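Local coordinates for protein CghA (Chaetomium globosum, PDB 6KBC) that folds into two beta-rich domains assigned to the calycin clan and binds the ligand WK1 in a pocket, at residues Ala83-Gly88 with Thr210-Val215; Gly152-Ser157 with Leu196-Asp201; Gly236-Asp241 with Lys262-Tyr267. One frame throughout, in Å; residues are numbered along the deposited sequence.

Contact 1. Residues Ala83-Gly88 with Thr210-Val215; sequences AAWSDG and TEKRMV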
ATOM      1  N   ALA A  83       8.416  -9.136  -5.284  1.00 22.99           N
ATOM      2  CA  ALA A  83       9.809  -8.742  -5.151  1.00 25.14           C
ATOM      3  C   ALA A  83      10.376  -8.478  -6.534  1.00 24.57           C
ATOM      4  O   ALA A  83      10.018  -9.166  -7.495  1.00 25.04           O
ATOM      5  CB  ALA A  83      10.631  -9.834  -4.439  1.00 23.05           C
ATOM      6  N   ALA A  84      11.250  -7.477  -6.630  1.00 24.80           N
ATOM      7  CA  ALA A  84      11.856  -7.095  -7.897  1.00 25.60           C
ATOM      8  C   ALA A  84      13.335  -6.815  -7.686  1.00 25.15           C
ATOM      9  O   ALA A  84      13.727  -6.264  -6.654  1.00 25.05           O
ATOM     10  CB  ALA A  84      11.174  -5.857  -8.500  1.00 24.81           C
ATOM     11  N   TRP A  85      14.149  -7.186  -8.672  1.00 26.32           N
ATOM     12  CA  TRP A  85      15.578  -6.896  -8.683  1.00 27.01           C
ATOM     13  C   TRP A  85      15.904  -6.101  -9.938  1.00 28.04           C
ATOM     14  O   TRP A  85      15.311  -6.326 -10.992  1.00 26.86           O
ATOM     15  CB  TRP A  85      16.431  -8.173  -8.705  1.00 25.37           C
ATOM     16  CG  TRP A  85      16.442  -9.008  -7.463  1.00 27.80           C
ATOM     17  CD1 TRP A  85      17.462  -9.105  -6.546  1.00 24.09           C
ATOM     18  CD2 TRP A  85      15.407  -9.893  -7.007  1.00 25.82           C
ATOM     19  NE1 TRP A  85      17.113  -9.985  -5.552  1.00 26.37           N
ATOM     20  CE2 TRP A  85      15.867 -10.495  -5.817  1.00 25.94           C
ATOM     21  CE3 TRP A  85      14.138 -10.236  -7.491  1.00 26.62           C
ATOM     22  CZ2 TRP A  85      15.100 -11.410  -5.100  1.00 25.30           C
ATOM     23  CZ3 TRP A  85      13.376 -11.142  -6.779  1.00 23.59           C
ATOM     24  CH2 TRP A  85      13.859 -11.722  -5.590  1.00 28.50           C
ATOM     25  N   SER A  86      16.894  -5.213  -9.831  1.00 27.17           N
ATOM     26  CA  SER A  86      17.265  -4.373 -10.969  1.00 34.02           C
ATOM     27  C   SER A  86      17.681  -5.195 -12.184  1.00 34.60           C
ATOM     28  O   SER A  86      17.613  -4.695 -13.310  1.00 31.25           O
ATOM     29  CB  SER A  86      18.403  -3.424 -10.580  1.00 28.48           C
ATOM     30  OG  SER A  86      19.516  -4.149 -10.084  1.00 42.17           O
ATOM     31  N   ASP A  87      18.121  -6.442 -11.990  1.00 32.59           N
ATOM     32  CA  ASP A  87      18.530  -7.251 -13.136  1.00 32.02           C
ATOM     33  C   ASP A  87      17.354  -7.811 -13.927  1.00 38.22           C
ATOM     34  O   ASP A  87      17.579  -8.535 -14.904  1.00 36.06           O
ATOM     35  CB  ASP A  87      19.463  -8.389 -12.698  1.00 31.96           C
ATOM     36  CG  ASP A  87      18.757  -9.497 -11.909  1.00 36.13           C
ATOM     37  OD1 ASP A  87      17.533  -9.439 -11.671  1.00 33.29           O
ATOM     38  OD2 ASP A  87      19.454 -10.456 -11.514  1.00 36.74           O
ATOM     39  N   GLY A  88      16.114  -7.486 -13.543  1.00 33.38           N
ATOM     40  CA  GLY A  88      14.933  -7.944 -14.240  1.00 31.00           C
ATOM     41  C   GLY A  88      14.171  -9.036 -13.521  1.00 31.47           C
ATOM     42  O   GLY A  88      12.998  -9.263 -13.832  1.00 30.31           O
ATOM     43  N   THR A 210      17.107 -23.058  -7.660  1.00 64.62           N
ATOM     44  CA  THR A 210      17.948 -21.878  -7.507  1.00 57.49           C
ATOM     45  C   THR A 210      17.416 -20.936  -6.433  1.00 52.15           C
ATOM     46  O   THR A 210      16.205 -20.803  -6.230  1.00 50.93           O
ATOM     47  CB  THR A 210      18.063 -21.140  -8.842  1.00 56.08           C
ATOM     48  OG1 THR A 210      18.415 -22.079  -9.861  1.00 64.12           O
ATOM     49  CG2 THR A 210      19.135 -20.059  -8.790  1.00 56.04           C
ATOM     50  N   GLU A 211      18.347 -20.278  -5.747  1.00 47.13           N
ATOM     51  CA  GLU A 211      18.049 -19.305  -4.711  1.00 41.97           C
ATOM     52  C   GLU A 211      18.577 -17.935  -5.116  1.00 43.45           C
ATOM     53  O   GLU A 211      19.615 -17.819  -5.777  1.00 45.45           O
ATOM     54  CB  GLU A 211      18.665 -19.720  -3.372  1.00 50.69           C
ATOM     55  CG  GLU A 211      18.002 -20.929  -2.742  1.00 55.25           C
ATOM     56  CD  GLU A 211      18.634 -21.306  -1.412  1.00 61.49           C
ATOM     57  OE1 GLU A 211      19.548 -20.580  -0.957  1.00 57.90           O
ATOM     58  OE2 GLU A 211      18.204 -22.317  -0.815  1.00 69.95           O
ATOM     59  N   LYS A 212      17.854 -16.892  -4.718  1.00 37.26           N
ATOM     60  CA  LYS A 212      18.269 -15.531  -5.009  1.00 33.72           C
ATOM     61  C   LYS A 212      18.112 -14.717  -3.741  1.00 31.10           C
ATOM     62  O   LYS A 212      17.132 -14.878  -3.012  1.00 31.94           O
ATOM     63  CB  LYS A 212      17.448 -14.904  -6.155  1.00 35.12           C
ATOM     64  CG  LYS A 212      18.104 -13.668  -6.783  1.00 33.86           C
ATOM     65  CD  LYS A 212      17.279 -13.138  -7.954  1.00 31.63           C
ATOM     66  CE  LYS A 212      17.951 -11.971  -8.670  1.00 31.73           C
ATOM     67  NZ  LYS A 212      18.920 -12.387  -9.739  1.00 34.46           N
ATOM     68  N   ARG A 213      19.081 -13.849  -3.485  1.00 32.33           N
ATOM     69  CA  ARG A 213      19.093 -13.045  -2.277  1.00 34.40           C
ATOM     70  C   ARG A 213      18.635 -11.627  -2.580  1.00 30.10           C
ATOM     71  O   ARG A 213      18.868 -11.093  -3.667  1.00 29.03           O
ATOM     72  CB  ARG A 213      20.494 -12.997  -1.665  1.00 34.17           C
ATOM     73  CG  ARG A 213      21.051 -14.359  -1.254  1.00 40.10           C
ATOM     74  CD  ARG A 213      20.629 -14.761   0.150  1.00 38.78           C
ATOM     75  NE  ARG A 213      21.553 -14.248   1.156  1.00 43.94           N
ATOM     76  CZ  ARG A 213      21.241 -13.299   2.036  1.00 44.86           C
ATOM     77  NH1 ARG A 213      20.016 -12.776   2.047  1.00 41.20           N
ATOM     78  NH2 ARG A 213      22.139 -12.884   2.923  1.00 47.90           N
ATOM     79  N   MET A 214      17.981 -11.018  -1.599  1.00 31.98           N
ATOM     80  CA  MET A 214      17.752  -9.583  -1.600  1.00 30.73           C
ATOM     81  C   MET A 214      18.207  -9.045  -0.258  1.00 27.55           C
ATOM     82  O   MET A 214      17.630  -9.391   0.777  1.00 28.80           O
ATOM     83  CB  MET A 214      16.282  -9.239  -1.837  1.00 25.83           C
ATOM     84  CG  MET A 214      16.059  -7.747  -1.944  1.00 26.21           C
ATOM     85  SD  MET A 214      14.309  -7.392  -2.222  1.00 26.21           S
ATOM     86  CE  MET A 214      14.090  -8.089  -3.867  1.00 24.56           C
ATOM     87  N   VAL A 215      19.234  -8.201  -0.279  1.00 27.91           N
ATOM     88  CA  VAL A 215      19.847  -7.693   0.937  1.00 28.24           C
ATOM     89  C   VAL A 215      19.889  -6.183   0.830  1.00 28.17           C
ATOM     90  O   VAL A 215      20.498  -5.639  -0.099  1.00 30.71           O
ATOM     91  CB  VAL A 215      21.268  -8.238   1.157  1.00 30.11           C
ATOM     92  CG1 VAL A 215      21.909  -7.538   2.356  1.00 33.27           C
ATOM     93  CG2 VAL A 215      21.261  -9.730   1.335  1.00 33.28           C
TER
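Trp85 is sandwiched between Lys212 and Met214, with a CH-pi contact on each face of the indole, in the beta-rich, calycin-clan N-terminal domain, where strand segments 83-85 and 210-215 cross at 88°. Over one face, Lys212 CE sits 3.5 Å from the centroid of the five-membered ring of Trp85. Lys212 NZ, 4.9 Å from that same centroid, adds a cation-pi contact. Over the opposite face, Met214 CE lies 3.7 Å from the centroid of the six-membered ring, while its sulfur stands oblique to the indole in a Met-aromatic contact. The ring edge is held too: Trp85 NE1 donates to Arg213 O at 2.8 Å (161°), entering from above the carbonyl plane. Both faces and the N-H are therefore gripped by three successive residues of one strand.

Further out, Lys212 has CG anti to its backbone N (chi1 -162°) and runs past the indole to meet Asp87 tip to tip. Lys212 NZ forms a salt bridge with Asp87 OD2 at 2.7 Å, on the syn lone pair. Asp87 belongs to a type I turn, Trp85 to Gly88, and its OD1 is bonded to Thr89 OG1. The same Met214 CE also touches Ala83 CB at 3.9 Å.

Contact 2. Residues Gly152-Ser157 with Leu196-Asp201; sequences GRITGS and LTFHID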
ATOM      1  N   GLY A 152      11.599 -23.507   0.681  1.00 45.57           N
ATOM      2  CA  GLY A 152      11.337 -23.752  -0.720  1.00 47.33           C
ATOM      3  C   GLY A 152      10.652 -22.616  -1.451  1.00 46.27           C
ATOM      4  O   GLY A 152      10.361 -22.760  -2.647  1.00 49.37           O
ATOM      5  N   ARG A 153      10.386 -21.494  -0.777  1.00 44.67           N
ATOM      6  CA  ARG A 153       9.764 -20.328  -1.399  1.00 41.62           C
ATOM      7  C   ARG A 153      10.459 -19.042  -0.957  1.00 39.72           C
ATOM      8  O   ARG A 153      11.136 -18.394  -1.762  1.00 39.60           O
ATOM      9  CB  ARG A 153       8.274 -20.279  -1.062  1.00 39.29           C
ATOM     10  CG  ARG A 153       7.454 -21.367  -1.748  1.00 44.94           C
ATOM     11  CD  ARG A 153       6.305 -21.820  -0.864  1.00 46.01           C
ATOM     12  NE  ARG A 153       6.790 -22.594   0.277  1.00 49.07           N
ATOM     13  CZ  ARG A 153       6.061 -22.881   1.350  1.00 47.80           C
ATOM     14  NH1 ARG A 153       4.809 -22.450   1.440  1.00 48.77           N
ATOM     15  NH2 ARG A 153       6.590 -23.586   2.340  1.00 49.30           N
ATOM     16  N   ILE A 154      10.316 -18.669   0.315  1.00 36.16           N
ATOM     17  CA  ILE A 154      10.898 -17.423   0.811  1.00 35.79           C
ATOM     18  C   ILE A 154      11.240 -17.573   2.288  1.00 35.19           C
ATOM     19  O   ILE A 154      10.435 -18.078   3.079  1.00 37.63           O
ATOM     20  CB  ILE A 154       9.958 -16.216   0.584  1.00 30.98           C
ATOM     21  CG1 ILE A 154      10.606 -14.926   1.099  1.00 35.29           C
ATOM     22  CG2 ILE A 154       8.607 -16.440   1.243  1.00 31.74           C
ATOM     23  CD1 ILE A 154       9.791 -13.671   0.821  1.00 32.89           C
ATOM     24  N   THR A 155      12.433 -17.116   2.663  1.00 35.37           N
ATOM     25  CA  THR A 155      12.838 -17.044   4.059  1.00 36.68           C
ATOM     26  C   THR A 155      13.606 -15.757   4.295  1.00 36.44           C
ATOM     27  O   THR A 155      14.352 -15.288   3.430  1.00 37.42           O
ATOM     28  CB  THR A 155      13.729 -18.228   4.478  1.00 40.89           C
ATOM     29  OG1 THR A 155      14.953 -18.183   3.735  1.00 40.92           O
ATOM     30  CG2 THR A 155      13.033 -19.553   4.229  1.00 38.08           C
ATOM     31  N   GLY A 156      13.448 -15.205   5.482  1.00 34.19           N
ATOM     32  CA  GLY A 156      14.226 -14.049   5.835  1.00 34.17           C
ATOM     33  C   GLY A 156      13.360 -13.010   6.477  1.00 32.10           C
ATOM     34  O   GLY A 156      12.234 -13.278   6.905  1.00 34.31           O
ATOM     35  N   SER A 157      13.878 -11.788   6.539  1.00 32.44           N
ATOM     36  CA  SER A 157      13.201 -10.752   7.290  1.00 32.16           C
ATOM     37  C   SER A 157      13.258  -9.410   6.571  1.00 32.76           C
ATOM     38  O   SER A 157      14.099  -9.155   5.702  1.00 31.30           O
ATOM     39  CB  SER A 157      13.801 -10.590   8.694  1.00 35.73           C
ATOM     40  OG  SER A 157      15.139 -10.174   8.586  1.00 43.64           O
ATOM     41  N   LEU A 196      16.622 -11.401   2.650  1.00 31.50           N
ATOM     42  CA  LEU A 196      15.637 -12.363   2.205  1.00 31.28           C
ATOM     43  C   LEU A 196      16.285 -13.325   1.229  1.00 32.21           C
ATOM     44  O   LEU A 196      17.206 -12.957   0.494  1.00 29.98           O
ATOM     45  CB  LEU A 196      14.438 -11.661   1.514  1.00 31.28           C
ATOM     46  CG  LEU A 196      13.456 -10.897   2.402  1.00 32.50           C
ATOM     47  CD1 LEU A 196      12.578 -10.027   1.514  1.00 34.38           C
ATOM     48  CD2 LEU A 196      12.596 -11.852   3.200  1.00 30.49           C
ATOM     49  N   THR A 197      15.773 -14.553   1.213  1.00 30.42           N
ATOM     50  CA  THR A 197      16.197 -15.557   0.251  1.00 34.42           C
ATOM     51  C   THR A 197      14.965 -16.092  -0.450  1.00 36.49           C
ATOM     52  O   THR A 197      14.022 -16.545   0.208  1.00 36.52           O
ATOM     53  CB  THR A 197      16.979 -16.693   0.924  1.00 35.32           C
ATOM     54  OG1 THR A 197      18.082 -16.132   1.634  1.00 35.41           O
ATOM     55  CG2 THR A 197      17.500 -17.674  -0.113  1.00 39.52           C
ATOM     56  N   PHE A 198      14.973 -16.012  -1.781  1.00 34.42           N
ATOM     57  CA  PHE A 198      13.866 -16.445  -2.621  1.00 38.59           C
ATOM     58  C   PHE A 198      14.300 -17.653  -3.433  1.00 43.97           C
ATOM     59  O   PHE A 198      15.416 -17.689  -3.963  1.00 42.36           O
ATOM     60  CB  PHE A 198      13.430 -15.350  -3.601  1.00 32.80           C
ATOM     61  CG  PHE A 198      12.967 -14.077  -2.949  1.00 33.39           C
ATOM     62  CD1 PHE A 198      13.882 -13.161  -2.462  1.00 28.50           C
ATOM     63  CD2 PHE A 198      11.614 -13.768  -2.881  1.00 32.68           C
ATOM     64  CE1 PHE A 198      13.461 -11.975  -1.888  1.00 27.53           C
ATOM     65  CE2 PHE A 198      11.189 -12.590  -2.306  1.00 27.49           C
ATOM     66  CZ  PHE A 198      12.116 -11.694  -1.806  1.00 29.35           C
ATOM     67  N   HIS A 199      13.412 -18.624  -3.560  1.00 41.13           N
ATOM     68  CA  HIS A 199      13.673 -19.786  -4.395  1.00 46.88           C
ATOM     69  C   HIS A 199      13.047 -19.535  -5.761  1.00 45.64           C
ATOM     70  O   HIS A 199      11.836 -19.314  -5.862  1.00 44.88           O
ATOM     71  CB  HIS A 199      13.160 -21.057  -3.715  1.00 48.46           C
ATOM     72  CG  HIS A 199      13.808 -21.309  -2.378  1.00 56.24           C
ATOM     73  ND1 HIS A 199      13.543 -20.541  -1.261  1.00 54.78           N
ATOM     74  CD2 HIS A 199      14.735 -22.219  -1.991  1.00 53.27           C
ATOM     75  CE1 HIS A 199      14.266 -20.974  -0.243  1.00 51.77           C
ATOM     76  NE2 HIS A 199      14.996 -21.994  -0.659  1.00 60.88           N
ATOM     77  N   ILE A 200      13.878 -19.521  -6.793  1.00 47.86           N
ATOM     78  CA  ILE A 200      13.412 -19.250  -8.180  1.00 50.95           C
ATOM     79  C   ILE A 200      13.242 -20.585  -8.903  1.00 56.62           C
ATOM     80  O   ILE A 200      14.192 -21.368  -8.917  1.00 59.05           O
ATOM     81  CB  ILE A 200      14.448 -18.373  -8.899  1.00 51.31           C
ATOM     82  CG1 ILE A 200      15.015 -17.275  -7.996  1.00 48.96           C
ATOM     83  CG2 ILE A 200      13.890 -17.824 -10.200  1.00 55.48           C
ATOM     84  CD1 ILE A 200      14.079 -16.120  -7.760  1.00 43.71           C
ATOM     85  N   ASP A 201      12.069 -20.819  -9.485  1.00 63.70           N
ATOM     86  CA  ASP A 201      11.828 -22.072 -10.242  1.00 65.53           C
ATOM     87  C   ASP A 201      12.771 -22.135 -11.451  1.00 61.90           C
ATOM     88  O   ASP A 201      12.562 -21.349 -12.378  1.00 61.53           O
ATOM     89  CB  ASP A 201      10.358 -22.210 -10.618  1.00 68.82           C
ATOM     90  CG  ASP A 201       9.454 -22.485  -9.431  1.00 75.40           C
ATOM     91  OD1 ASP A 201       9.885 -22.220  -8.295  1.00 74.80           O
ATOM     92  OD2 ASP A 201       8.325 -22.960  -9.654  1.00 76.70           O
TER
HETATM   93  O   HOH W   1       8.665 -21.723  -5.161  1.00 55.48           O
HETATM   94  O   HOH W   2      17.601 -14.889   4.170  1.00 45.85           O
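Ile154 pairs with Phe198, and Thr155 with Thr197, in an antiparallel sheet of the N-terminal domain. The backbone bonds come first: Thr155 and Thr197 form the hydrogen-bonded pair, with Thr155 N to Thr197 O at 3.0 Å and Thr197 N to Thr155 O at 2.7 Å. Ile154 with Phe198 and Gly156 with Leu196 are the non-hydrogen-bonded pairs beside it. At Gly156, which has no side chain, the strands close to 4.2 Å between its CA and that of Leu196. Arg153 and Ile154 both face Ala150 on the other neighbouring strand, a classic beta bulge.

Apolar contacts gather on the face of Ile154 and Phe198, whose side chains lie side by side. Ile154 CG1 is anti to the backbone N (chi1 -179°), and beyond it CD1 touches Phe198 CE2 at 3.6 Å. Leu196 CD2 rests on the backbone of Gly156 and Ser157, while Trp91 and Phe62 cover this face further. The threonines share the other face, where a water bonds Thr197 OG1 and, weakly, Thr155 O.

Last is the imidazole of His199. Gly152 CA lies over its centre, 3.8 Å from the centroid. Arg153 O, at the ring edge, takes His199 N at 2.9 Å and, weakly, ND1 at 3.3 Å. Two donors of one residue thus share a single carbonyl, which is consistent with a proton on ND1 and would limit rotation of the ring.

Contact 3. Residues Gly236-Asp241 with Lys262-Tyr267; sequences GKEATD and KPHKYY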
ATOM      1  N   GLY A 236     -13.567  -4.388  -5.058  1.00 36.93           N
ATOM      2  CA  GLY A 236     -13.621  -4.523  -6.500  1.00 36.57           C
ATOM      3  C   GLY A 236     -14.954  -4.121  -7.093  1.00 38.83           C
ATOM      4  O   GLY A 236     -15.009  -3.619  -8.220  1.00 38.03           O
ATOM      5  N   LYS A 237     -16.041  -4.320  -6.348  1.00 36.32           N
ATOM      6  CA  LYS A 237     -17.355  -3.935  -6.842  1.00 40.38           C
ATOM      7  C   LYS A 237     -17.602  -2.443  -6.715  1.00 41.28           C
ATOM      8  O   LYS A 237     -18.619  -1.953  -7.215  1.00 43.02           O
ATOM      9  CB  LYS A 237     -18.460  -4.691  -6.095  1.00 43.67           C
ATOM     10  CG  LYS A 237     -18.538  -6.186  -6.398  1.00 46.18           C
ATOM     11  CD  LYS A 237     -19.567  -6.849  -5.474  1.00 53.66           C
ATOM     12  CE  LYS A 237     -19.739  -8.330  -5.764  1.00 58.12           C
ATOM     13  NZ  LYS A 237     -21.051  -8.830  -5.259  1.00 65.29           N
ATOM     14  N   GLU A 238     -16.704  -1.710  -6.063  1.00 35.79           N
ATOM     15  CA  GLU A 238     -16.901  -0.294  -5.844  1.00 35.36           C
ATOM     16  C   GLU A 238     -15.976   0.596  -6.674  1.00 37.86           C
ATOM     17  O   GLU A 238     -16.242   1.797  -6.774  1.00 39.15           O
ATOM     18  CB  GLU A 238     -16.712   0.026  -4.356  1.00 37.63           C
ATOM     19  CG  GLU A 238     -17.832  -0.517  -3.478  1.00 48.04           C
ATOM     20  CD  GLU A 238     -19.069   0.355  -3.528  1.00 53.04           C
ATOM     21  OE1 GLU A 238     -19.127   1.339  -2.757  1.00 57.97           O
ATOM     22  OE2 GLU A 238     -19.972   0.068  -4.350  1.00 56.04           O
ATOM     23  N   ALA A 239     -14.908   0.054  -7.269  1.00 30.31           N
ATOM     24  CA  ALA A 239     -13.879   0.870  -7.903  1.00 27.77           C
ATOM     25  C   ALA A 239     -13.654   0.454  -9.350  1.00 24.75           C
ATOM     26  O   ALA A 239     -13.845  -0.710  -9.720  1.00 29.21           O
ATOM     27  CB  ALA A 239     -12.541   0.774  -7.137  1.00 26.37           C
ATOM     28  N   THR A 240     -13.221   1.418 -10.170  1.00 20.28           N
ATOM     29  CA  THR A 240     -12.684   1.120 -11.497  1.00 20.86           C
ATOM     30  C   THR A 240     -11.183   1.345 -11.576  1.00 21.98           C
ATOM     31  O   THR A 240     -10.557   0.934 -12.561  1.00 21.92           O
ATOM     32  CB  THR A 240     -13.363   1.965 -12.588  1.00 23.49           C
ATOM     33  OG1 THR A 240     -13.363   3.349 -12.207  1.00 19.42           O
ATOM     34  CG2 THR A 240     -14.814   1.499 -12.799  1.00 18.92           C
ATOM     35  N   ASP A 241     -10.595   1.961 -10.556  1.00 20.82           N
ATOM     36  CA  ASP A 241      -9.191   2.336 -10.595  1.00 21.25           C
ATOM     37  C   ASP A 241      -8.672   2.440  -9.171  1.00 22.51           C
ATOM     38  O   ASP A 241      -9.324   3.037  -8.310  1.00 20.79           O
ATOM     39  CB  ASP A 241      -9.005   3.662 -11.339  1.00 18.31           C
ATOM     40  CG  ASP A 241      -7.631   3.798 -11.963  1.00 24.43           C
ATOM     41  OD1 ASP A 241      -6.631   3.790 -11.211  1.00 24.31           O
ATOM     42  OD2 ASP A 241      -7.544   3.885 -13.205  1.00 24.33           O
ATOM     43  N   LYS A 262     -16.841   3.022  -9.362  1.00 24.47           N
ATOM     44  CA  LYS A 262     -17.602   2.557 -10.509  1.00 27.93           C
ATOM     45  C   LYS A 262     -18.470   3.689 -11.068  1.00 23.08           C
ATOM     46  O   LYS A 262     -18.753   4.663 -10.369  1.00 21.86           O
ATOM     47  CB  LYS A 262     -18.507   1.397 -10.087  1.00 29.72           C
ATOM     48  CG  LYS A 262     -17.787   0.111  -9.765  1.00 31.10           C
ATOM     49  CD  LYS A 262     -17.292  -0.588 -10.989  1.00 32.23           C
ATOM     50  CE  LYS A 262     -17.200  -2.089 -10.757  1.00 33.75           C
ATOM     51  NZ  LYS A 262     -15.762  -2.478 -10.640  1.00 28.57           N
ATOM     52  N   PRO A 263     -18.939   3.565 -12.319  1.00 23.83           N
ATOM     53  CA  PRO A 263     -19.870   4.582 -12.854  1.00 24.24           C
ATOM     54  C   PRO A 263     -21.177   4.700 -12.084  1.00 25.72           C
ATOM     55  O   PRO A 263     -21.815   5.754 -12.161  1.00 26.29           O
ATOM     56  CB  PRO A 263     -20.125   4.126 -14.309  1.00 23.95           C
ATOM     57  CG  PRO A 263     -19.664   2.695 -14.375  1.00 25.26           C
ATOM     58  CD  PRO A 263     -18.538   2.588 -13.346  1.00 22.29           C
ATOM     59  N   HIS A 264     -21.610   3.677 -11.334  1.00 25.77           N
ATOM     60  CA  HIS A 264     -22.867   3.846 -10.606  1.00 27.86           C
ATOM     61  C   HIS A 264     -22.742   4.881  -9.502  1.00 31.51           C
ATOM     62  O   HIS A 264     -23.763   5.400  -9.041  1.00 28.70           O
ATOM     63  CB  HIS A 264     -23.393   2.505 -10.055  1.00 33.11           C
ATOM     64  CG  HIS A 264     -22.579   1.924  -8.939  1.00 39.14           C
ATOM     65  ND1 HIS A 264     -21.652   0.920  -9.139  1.00 44.60           N
ATOM     66  CD2 HIS A 264     -22.575   2.178  -7.608  1.00 42.37           C
ATOM     67  CE1 HIS A 264     -21.096   0.599  -7.982  1.00 41.97           C
ATOM     68  NE2 HIS A 264     -21.636   1.351  -7.039  1.00 44.25           N
ATOM     69  N   LYS A 265     -21.517   5.229  -9.093  1.00 24.57           N
ATOM     70  CA  LYS A 265     -21.309   6.382  -8.230  1.00 24.45           C
ATOM     71  C   LYS A 265     -20.598   7.518  -8.952  1.00 23.64           C
ATOM     72  O   LYS A 265     -20.026   8.399  -8.296  1.00 23.02           O
ATOM     73  CB  LYS A 265     -20.533   5.991  -6.967  1.00 27.19           C
ATOM     74  CG  LYS A 265     -21.373   5.155  -6.023  1.00 36.95           C
ATOM     75  CD  LYS A 265     -20.526   4.510  -4.938  1.00 40.47           C
ATOM     76  CE  LYS A 265     -21.382   4.231  -3.714  1.00 48.87           C
ATOM     77  NZ  LYS A 265     -21.021   2.957  -3.023  1.00 49.06           N
ATOM     78  N   TYR A 266     -20.612   7.501 -10.289  1.00 22.98           N
ATOM     79  CA  TYR A 266     -20.172   8.646 -11.096  1.00 20.84           C
ATOM     80  C   TYR A 266     -18.669   8.896 -10.948  1.00 19.91           C
ATOM     81  O   TYR A 266     -18.216  10.039 -10.948  1.00 20.18           O
ATOM     82  CB  TYR A 266     -20.984   9.894 -10.744  1.00 21.03           C
ATOM     83  CG  TYR A 266     -22.473   9.585 -10.745  1.00 24.79           C
ATOM     84  CD1 TYR A 266     -23.150   9.363 -11.941  1.00 25.41           C
ATOM     85  CD2 TYR A 266     -23.184   9.464  -9.556  1.00 26.48           C
ATOM     86  CE1 TYR A 266     -24.518   9.059 -11.956  1.00 27.91           C
ATOM     87  CE2 TYR A 266     -24.557   9.144  -9.560  1.00 27.33           C
ATOM     88  CZ  TYR A 266     -25.206   8.949 -10.758  1.00 29.19           C
ATOM     89  OH  TYR A 266     -26.553   8.643 -10.779  1.00 35.13           O
ATOM     90  N   TYR A 267     -17.901   7.807 -10.857  1.00 19.53           N
ATOM     91  CA  TYR A 267     -16.439   7.857 -10.805  1.00 20.98           C
ATOM     92  C   TYR A 267     -15.965   8.782  -9.693  1.00 21.57           C
ATOM     93  O   TYR A 267     -15.123   9.659  -9.894  1.00 23.94           O
ATOM     94  CB  TYR A 267     -15.857   8.277 -12.152  1.00 18.80           C
ATOM     95  CG  TYR A 267     -16.176   7.285 -13.233  1.00 20.03           C
ATOM     96  CD1 TYR A 267     -15.474   6.099 -13.325  1.00 21.98           C
ATOM     97  CD2 TYR A 267     -17.195   7.523 -14.146  1.00 22.64           C
ATOM     98  CE1 TYR A 267     -15.764   5.178 -14.296  1.00 20.48           C
ATOM     99  CE2 TYR A 267     -17.510   6.582 -15.143  1.00 21.99           C
ATOM    100  CZ  TYR A 267     -16.782   5.425 -15.205  1.00 24.86           C
ATOM    101  OH  TYR A 267     -17.044   4.484 -16.170  1.00 22.70           O
TER
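Lys262 folds its side chain over the backbone of Gly236-Ala239. Lys262 CG lies against Lys237 O at 3.4 Å, and Lys262 CD touches Thr240 CG2 at 3.7 Å. The chain bends at chi2 (-74°), placing CD beside Ala239 O, and Lys262 NZ donates to Gly236 O and to Ala239 O, each at 2.8 Å. The first bond is nearly collinear with its carbonyl; the second arrives from above the carbonyl plane. With Ser394 O added, the ammonium of this buried residue has three main-chain acceptors, which would probably favour its charged form. The backbone of Lys262 joins in: its N reaches Glu238 O at 2.9 Å.

Nearer the surface, Glu238 meets the 3-10 segment 263-264 and Lys265 just after it. Its OE1 forms a salt bridge with Lys265 NZ on the syn lone pair, so short that the exact length is doubtful. Glu238 OE2, at the imidazole edge, takes a weak bond from His264 NE2 at 3.4 Å. Lys262 O closes the turn, accepting Lys265 N and Tyr267 N from opposite faces of its plane. Tyr267 brings its ring edge to Thr240 OG1, a hydroxyl bonded to Ser261 O, while Tyr267 OH is bonded to Asp395.

Thr240 and Asp241 both face Val260 in a classic beta bulge. The contact thus ties the start of strand 239-249, flanked by strands 252-261 and 382-392, to the loop leading into strand 269-277.

Overall arrangement
Contacts 1 and 2 belong to the N-terminal domain and touch each other: strands 181-200 and 210-216 are neighbours in one sheet, with Lys212 N close to Phe198 O at 2.7 Å. Contact 2 is nested along the chain inside the loop closed by contact 1. Contact 3 lies in the C-terminal domain, its centre about 36 Å from that of contact 1, on the opposite side of the chain's centre. All three are partly buried. Contact 2 is antiparallel strand pairing with an end bulge and an apolar face; contact 1 joins crossing strands through side chains around an indole; contact 3, at a strand start and a loop, relies chiefly on polar bonds to backbone carbonyls and surface charges.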